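Local coordinates for hemolysin II regulatory protein (Bacillus cereus, PDB 2JJ7), which probably binds DNA as a TetR-family transcriptional regulator, through a helix-turn-helix motif predicted in its N-terminal part, at residues L68-F71 with L72-N75; Q76-P79 with I80-L83. All blocks are in the same frame, centred on the assembly; numbering follows the deposited sequence.

Contact 1 of 2, residues L68-F71 with L72-N75; sequences LPNF and LEKN
N70 and E73 meet across the first turn of the short helix 71-74, a compact example of side-chain N-capping. N70 OD1 accepts from E73 N at 3.1 Å; the donor lies in the plane of the side-chain carbonyl, on a lone pair of OD1. With CG turned anti to the backbone N (chi1 -172°), the N70 amide swings back over the helix start, where E73 crosses it at about a right angle, its CG 3.3 Å from N70 OD1. The rest of the tight part is backbone-centred: N70 O takes a nearly straight bond from K74 N at 2.9 Å, and F71 O accepts twice from N75, from ND2 at 2.7 Å and from the backbone N, which comes in bent from above the carbonyl plane. N75 ND2 also bonds to E85. The exposed side is looser, K74 running alongside P69 with K74 CD 4.2 Å from P69 CG. The polar ends find partners outside: N70 ND2 bonds to E131, and K74 NZ makes a salt bridge with E85. The little helix thus lies against helix 79-96, touched by F71 at Y86, and helix 129-138, met by L72 at E131 and E135.

Contact 2 of 2, residues Q76-P79 with I80-L83; sequences QFNP and INAL
N78 stands at the N-cap of helix 79-96, and its side chain folds back over N81, three residues further on. Its CB begins the contact at van der Waals distance, 4.1 Å, from N81 CB. Because chi1 of -173° places CG opposite the backbone N, the amide is carried across the open end of the first turn, and CG comes to 3.8 Å from N81 CG. The two amide planes, only 5° apart, are stacked. At one branch, OD1 accepts the capping bond from N81 N at 3.2 Å; the N-H points almost straight at the oxygen, yet the donor stands well above the carbonyl plane, 58° out of it, rather than on a lone pair. A water 2.7 Å from N78 OD1 donates a hydrogen to it. That water in turn accepts from I80 N. At the other branch, ND2 lies 3.6 Å from N81 ND2 as part of the stack. Behind the cap the main chain takes over: A82 N bonds to N78 O, and L83 N to P79 O at 2.9 Å. P79, as the first residue of the helix, brings no N-H that would need an acceptor there, while its ring packs on E135 and Q139. The chemistry is that of a helix start, whose leading N-H groups have no preceding turn of helix to supply i-4 carbonyls: one amide oxygen serves N81 directly and I80 through a water, so both donors are satisfied without a further residue.

From the N terminus, the chain leaves helix 51-62 by a loop and reaches contact 1, which caps the start of the one-turn helix 71-74 and spans it to its end at N75; contact 2 follows directly and opens helix 79-96. The two neither nest nor cross, but succeed one another with centres about 8 Å apart. Between them the chain turns through a Schellman motif with Q76 as its C-prime residue, where F77 N returns to L72 O. The turn folds the short helix onto the long one: N75 packs on N81 and A82, and L72 reaches both F77 and A82. Residues 68-83 thereby tie the linker after helix 51-62 to helices 79-96 and 129-138.

Contact 1 of 2, residues L68-F71 with L72-N75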
ATOM      1  N   LEU B  68       3.673  -1.935 -22.572  1.00 42.35           N
ATOM      2  CA  LEU B  68       2.241  -1.783 -22.794  1.00 40.98           C
ATOM      3  C   LEU B  68       1.974  -0.536 -23.625  1.00 40.16           C
ATOM      4  O   LEU B  68       2.747   0.421 -23.556  1.00 39.85           O
ATOM      5  CB  LEU B  68       1.486  -1.755 -21.458  1.00 41.01           C
ATOM      6  CG  LEU B  68       1.615  -3.038 -20.616  1.00 39.75           C
ATOM      7  CD1 LEU B  68       0.988  -2.812 -19.273  1.00 38.90           C
ATOM      8  CD2 LEU B  68       0.984  -4.251 -21.320  1.00 39.95           C
ATOM      9  N   PRO B  69       0.883  -0.541 -24.416  1.00 39.40           N
ATOM     10  CA  PRO B  69       0.506   0.691 -25.124  1.00 38.23           C
ATOM     11  C   PRO B  69       0.158   1.773 -24.108  1.00 35.37           C
ATOM     12  O   PRO B  69      -0.127   1.445 -22.964  1.00 34.24           O
ATOM     13  CB  PRO B  69      -0.758   0.285 -25.899  1.00 38.99           C
ATOM     14  CG  PRO B  69      -1.326  -0.888 -25.127  1.00 40.82           C
ATOM     15  CD  PRO B  69      -0.110  -1.620 -24.607  1.00 39.64           C
ATOM     16  N   ASN B  70       0.209   3.041 -24.514  1.00 32.09           N
ATOM     17  CA  ASN B  70      -0.215   4.126 -23.648  1.00 31.91           C
ATOM     18  C   ASN B  70      -1.718   4.015 -23.460  1.00 31.22           C
ATOM     19  O   ASN B  70      -2.469   4.199 -24.419  1.00 31.45           O
ATOM     20  CB  ASN B  70       0.140   5.476 -24.278  1.00 30.84           C
ATOM     21  CG  ASN B  70      -0.093   6.633 -23.332  1.00 32.09           C
ATOM     22  OD1 ASN B  70      -1.120   7.313 -23.405  1.00 33.63           O
ATOM     23  ND2 ASN B  70       0.854   6.856 -22.421  1.00 29.22           N
ATOM     24  N   PHE B  71      -2.163   3.701 -22.245  1.00 30.97           N
ATOM     25  CA  PHE B  71      -3.596   3.486 -22.016  1.00 31.78           C
ATOM     26  C   PHE B  71      -4.498   4.698 -22.223  1.00 32.35           C
ATOM     27  O   PHE B  71      -5.657   4.527 -22.619  1.00 32.89           O
ATOM     28  CB  PHE B  71      -3.871   2.832 -20.664  1.00 32.99           C
ATOM     29  CG  PHE B  71      -3.338   1.429 -20.558  1.00 32.50           C
ATOM     30  CD1 PHE B  71      -3.858   0.410 -21.347  1.00 29.59           C
ATOM     31  CD2 PHE B  71      -2.305   1.130 -19.682  1.00 29.41           C
ATOM     32  CE1 PHE B  71      -3.347  -0.900 -21.258  1.00 35.14           C
ATOM     33  CE2 PHE B  71      -1.792  -0.181 -19.588  1.00 30.98           C
ATOM     34  CZ  PHE B  71      -2.319  -1.185 -20.384  1.00 33.45           C
ATOM     35  N   LEU B  72      -3.983   5.907 -21.966  1.00 31.86           N
ATOM     36  CA  LEU B  72      -4.745   7.145 -22.201  1.00 29.72           C
ATOM     37  C   LEU B  72      -5.028   7.357 -23.680  1.00 29.32           C
ATOM     38  O   LEU B  72      -6.155   7.672 -24.065  1.00 30.86           O
ATOM     39  CB  LEU B  72      -4.033   8.382 -21.628  1.00 28.65           C
ATOM     40  CG  LEU B  72      -4.203   8.797 -20.168  1.00 28.44           C
ATOM     41  CD1 LEU B  72      -3.375  10.040 -19.869  1.00 28.93           C
ATOM     42  CD2 LEU B  72      -5.667   9.058 -19.837  1.00 26.88           C
ATOM     43  N   GLU B  73      -4.005   7.209 -24.509  1.00 28.94           N
ATOM     44  CA  GLU B  73      -4.184   7.301 -25.956  1.00 31.79           C
ATOM     45  C   GLU B  73      -5.059   6.165 -26.498  1.00 31.85           C
ATOM     46  O   GLU B  73      -5.974   6.411 -27.281  1.00 31.69           O
ATOM     47  CB  GLU B  73      -2.838   7.322 -26.684  1.00 31.62           C
ATOM     48  CG  GLU B  73      -1.997   8.546 -26.353  1.00 39.98           C
ATOM     49  CD  GLU B  73      -0.650   8.556 -27.054  1.00 51.46           C
ATOM     50  OE1 GLU B  73       0.014   7.497 -27.136  1.00 48.13           O
ATOM     51  OE2 GLU B  73      -0.254   9.644 -27.520  1.00 61.26           O
ATOM     52  N   LYS B  74      -4.792   4.930 -26.076  1.00 31.39           N
ATOM     53  CA  LYS B  74      -5.618   3.800 -26.505  1.00 32.23           C
ATOM     54  C   LYS B  74      -7.113   4.013 -26.157  1.00 33.10           C
ATOM     55  O   LYS B  74      -8.010   3.587 -26.890  1.00 31.00           O
ATOM     56  CB  LYS B  74      -5.095   2.490 -25.909  1.00 31.45           C
ATOM     57  CG  LYS B  74      -5.822   1.283 -26.446  1.00 34.37           C
ATOM     58  CD  LYS B  74      -5.319  -0.022 -25.854  1.00 33.31           C
ATOM     59  CE  LYS B  74      -6.290  -1.125 -26.224  1.00 33.45           C
ATOM     60  NZ  LYS B  74      -5.836  -2.448 -25.764  1.00 41.75           N
ATOM     61  N   ASN B  75      -7.376   4.701 -25.050  1.00 33.84           N
ATOM     62  CA  ASN B  75      -8.740   4.944 -24.640  1.00 34.82           C
ATOM     63  C   ASN B  75      -9.222   6.350 -24.975  1.00 36.23           C
ATOM     64  O   ASN B  75     -10.206   6.831 -24.402  1.00 37.22           O
ATOM     65  CB  ASN B  75      -8.879   4.630 -23.156  1.00 33.80           C
ATOM     66  CG  ASN B  75      -8.778   3.155 -22.900  1.00 38.94           C
ATOM     67  OD1 ASN B  75      -9.748   2.424 -23.098  1.00 41.66           O
ATOM     68  ND2 ASN B  75      -7.577   2.685 -22.535  1.00 36.31           N
TER

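Contact 2 of 2, residues Q76-P79 with I80-L83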
ATOM      1  N   GLN B  76      -8.519   6.993 -25.904  1.00 35.67           N
ATOM      2  CA  GLN B  76      -8.855   8.339 -26.374  1.00 35.78           C
ATOM      3  C   GLN B  76      -9.116   9.336 -25.238  1.00 35.83           C
ATOM      4  O   GLN B  76     -10.073  10.116 -25.278  1.00 35.20           O
ATOM      5  CB  GLN B  76     -10.018   8.276 -27.357  1.00 34.96           C
ATOM      6  CG  GLN B  76      -9.631   7.593 -28.661  1.00 39.54           C
ATOM      7  CD  GLN B  76     -10.801   7.410 -29.596  1.00 48.57           C
ATOM      8  OE1 GLN B  76     -11.866   6.944 -29.187  1.00 54.76           O
ATOM      9  NE2 GLN B  76     -10.607   7.760 -30.864  1.00 46.19           N
ATOM     10  N   PHE B  77      -8.253   9.264 -24.224  1.00 36.89           N
ATOM     11  CA  PHE B  77      -8.227  10.180 -23.080  1.00 36.40           C
ATOM     12  C   PHE B  77      -9.513  10.182 -22.272  1.00 36.39           C
ATOM     13  O   PHE B  77      -9.887  11.199 -21.700  1.00 36.88           O
ATOM     14  CB  PHE B  77      -7.780  11.584 -23.521  1.00 37.47           C
ATOM     15  CG  PHE B  77      -6.400  11.596 -24.118  1.00 36.21           C
ATOM     16  CD1 PHE B  77      -5.289  11.797 -23.312  1.00 37.12           C
ATOM     17  CD2 PHE B  77      -6.208  11.346 -25.474  1.00 37.49           C
ATOM     18  CE1 PHE B  77      -4.013  11.780 -23.852  1.00 34.53           C
ATOM     19  CE2 PHE B  77      -4.931  11.324 -26.029  1.00 33.62           C
ATOM     20  CZ  PHE B  77      -3.836  11.545 -25.218  1.00 34.59           C
ATOM     21  N   ASN B  78     -10.184   9.026 -22.269  1.00 36.53           N
ATOM     22  CA  ASN B  78     -11.198   8.666 -21.278  1.00 38.12           C
ATOM     23  C   ASN B  78     -10.437   8.075 -20.084  1.00 38.11           C
ATOM     24  O   ASN B  78      -9.965   6.943 -20.156  1.00 39.50           O
ATOM     25  CB  ASN B  78     -12.157   7.624 -21.876  1.00 38.08           C
ATOM     26  CG  ASN B  78     -13.357   7.320 -20.970  1.00 43.97           C
ATOM     27  OD1 ASN B  78     -13.246   7.285 -19.747  1.00 39.11           O
ATOM     28  ND2 ASN B  78     -14.512   7.075 -21.586  1.00 43.73           N
ATOM     29  N   PRO B  79     -10.282   8.855 -18.992  1.00 38.78           N
ATOM     30  CA  PRO B  79      -9.488   8.453 -17.829  1.00 38.36           C
ATOM     31  C   PRO B  79     -10.021   7.259 -17.049  1.00 38.98           C
ATOM     32  O   PRO B  79      -9.224   6.450 -16.573  1.00 39.23           O
ATOM     33  CB  PRO B  79      -9.524   9.699 -16.939  1.00 39.19           C
ATOM     34  CG  PRO B  79      -9.795  10.809 -17.877  1.00 36.22           C
ATOM     35  CD  PRO B  79     -10.725  10.257 -18.869  1.00 37.33           C
ATOM     36  N   ILE B  80     -11.342   7.151 -16.896  1.00 37.84           N
ATOM     37  CA  ILE B  80     -11.919   5.978 -16.232  1.00 38.02           C
ATOM     38  C   ILE B  80     -11.621   4.695 -17.035  1.00 38.09           C
ATOM     39  O   ILE B  80     -11.147   3.714 -16.479  1.00 39.20           O
ATOM     40  CB  ILE B  80     -13.439   6.145 -15.966  1.00 38.91           C
ATOM     41  CG1 ILE B  80     -13.668   7.238 -14.904  1.00 37.42           C
ATOM     42  CG2 ILE B  80     -14.080   4.807 -15.535  1.00 36.17           C
ATOM     43  CD1 ILE B  80     -15.126   7.794 -14.852  1.00 31.08           C
ATOM     44  N   ASN B  81     -11.872   4.713 -18.344  1.00 38.18           N
ATOM     45  CA  ASN B  81     -11.567   3.554 -19.176  1.00 37.36           C
ATOM     46  C   ASN B  81     -10.081   3.232 -19.252  1.00 37.04           C
ATOM     47  O   ASN B  81      -9.692   2.057 -19.205  1.00 38.45           O
ATOM     48  CB  ASN B  81     -12.155   3.719 -20.574  1.00 38.28           C
ATOM     49  CG  ASN B  81     -13.661   3.502 -20.603  1.00 38.30           C
ATOM     50  OD1 ASN B  81     -14.311   3.347 -19.565  1.00 44.76           O
ATOM     51  ND2 ASN B  81     -14.216   3.494 -21.794  1.00 41.37           N
ATOM     52  N   ALA B  82      -9.249   4.263 -19.376  1.00 35.58           N
ATOM     53  CA  ALA B  82      -7.803   4.056 -19.339  1.00 36.22           C
ATOM     54  C   ALA B  82      -7.417   3.367 -18.037  1.00 37.91           C
ATOM     55  O   ALA B  82      -6.693   2.374 -18.051  1.00 39.35           O
ATOM     56  CB  ALA B  82      -7.062   5.367 -19.482  1.00 36.52           C
ATOM     57  N   LEU B  83      -7.916   3.873 -16.914  1.00 37.87           N
ATOM     58  CA  LEU B  83      -7.579   3.280 -15.621  1.00 39.79           C
ATOM     59  C   LEU B  83      -8.109   1.843 -15.461  1.00 40.40           C
ATOM     60  O   LEU B  83      -7.416   0.975 -14.897  1.00 41.22           O
ATOM     61  CB  LEU B  83      -8.056   4.169 -14.470  1.00 39.74           C
ATOM     62  CG  LEU B  83      -7.621   3.741 -13.065  1.00 42.29           C
ATOM     63  CD1 LEU B  83      -6.114   3.802 -12.910  1.00 35.38           C
ATOM     64  CD2 LEU B  83      -8.307   4.609 -12.035  1.00 36.60           C
TER
HETATM   65  O   HOH W   1     -13.515   9.091 -17.728  1.00 33.58           O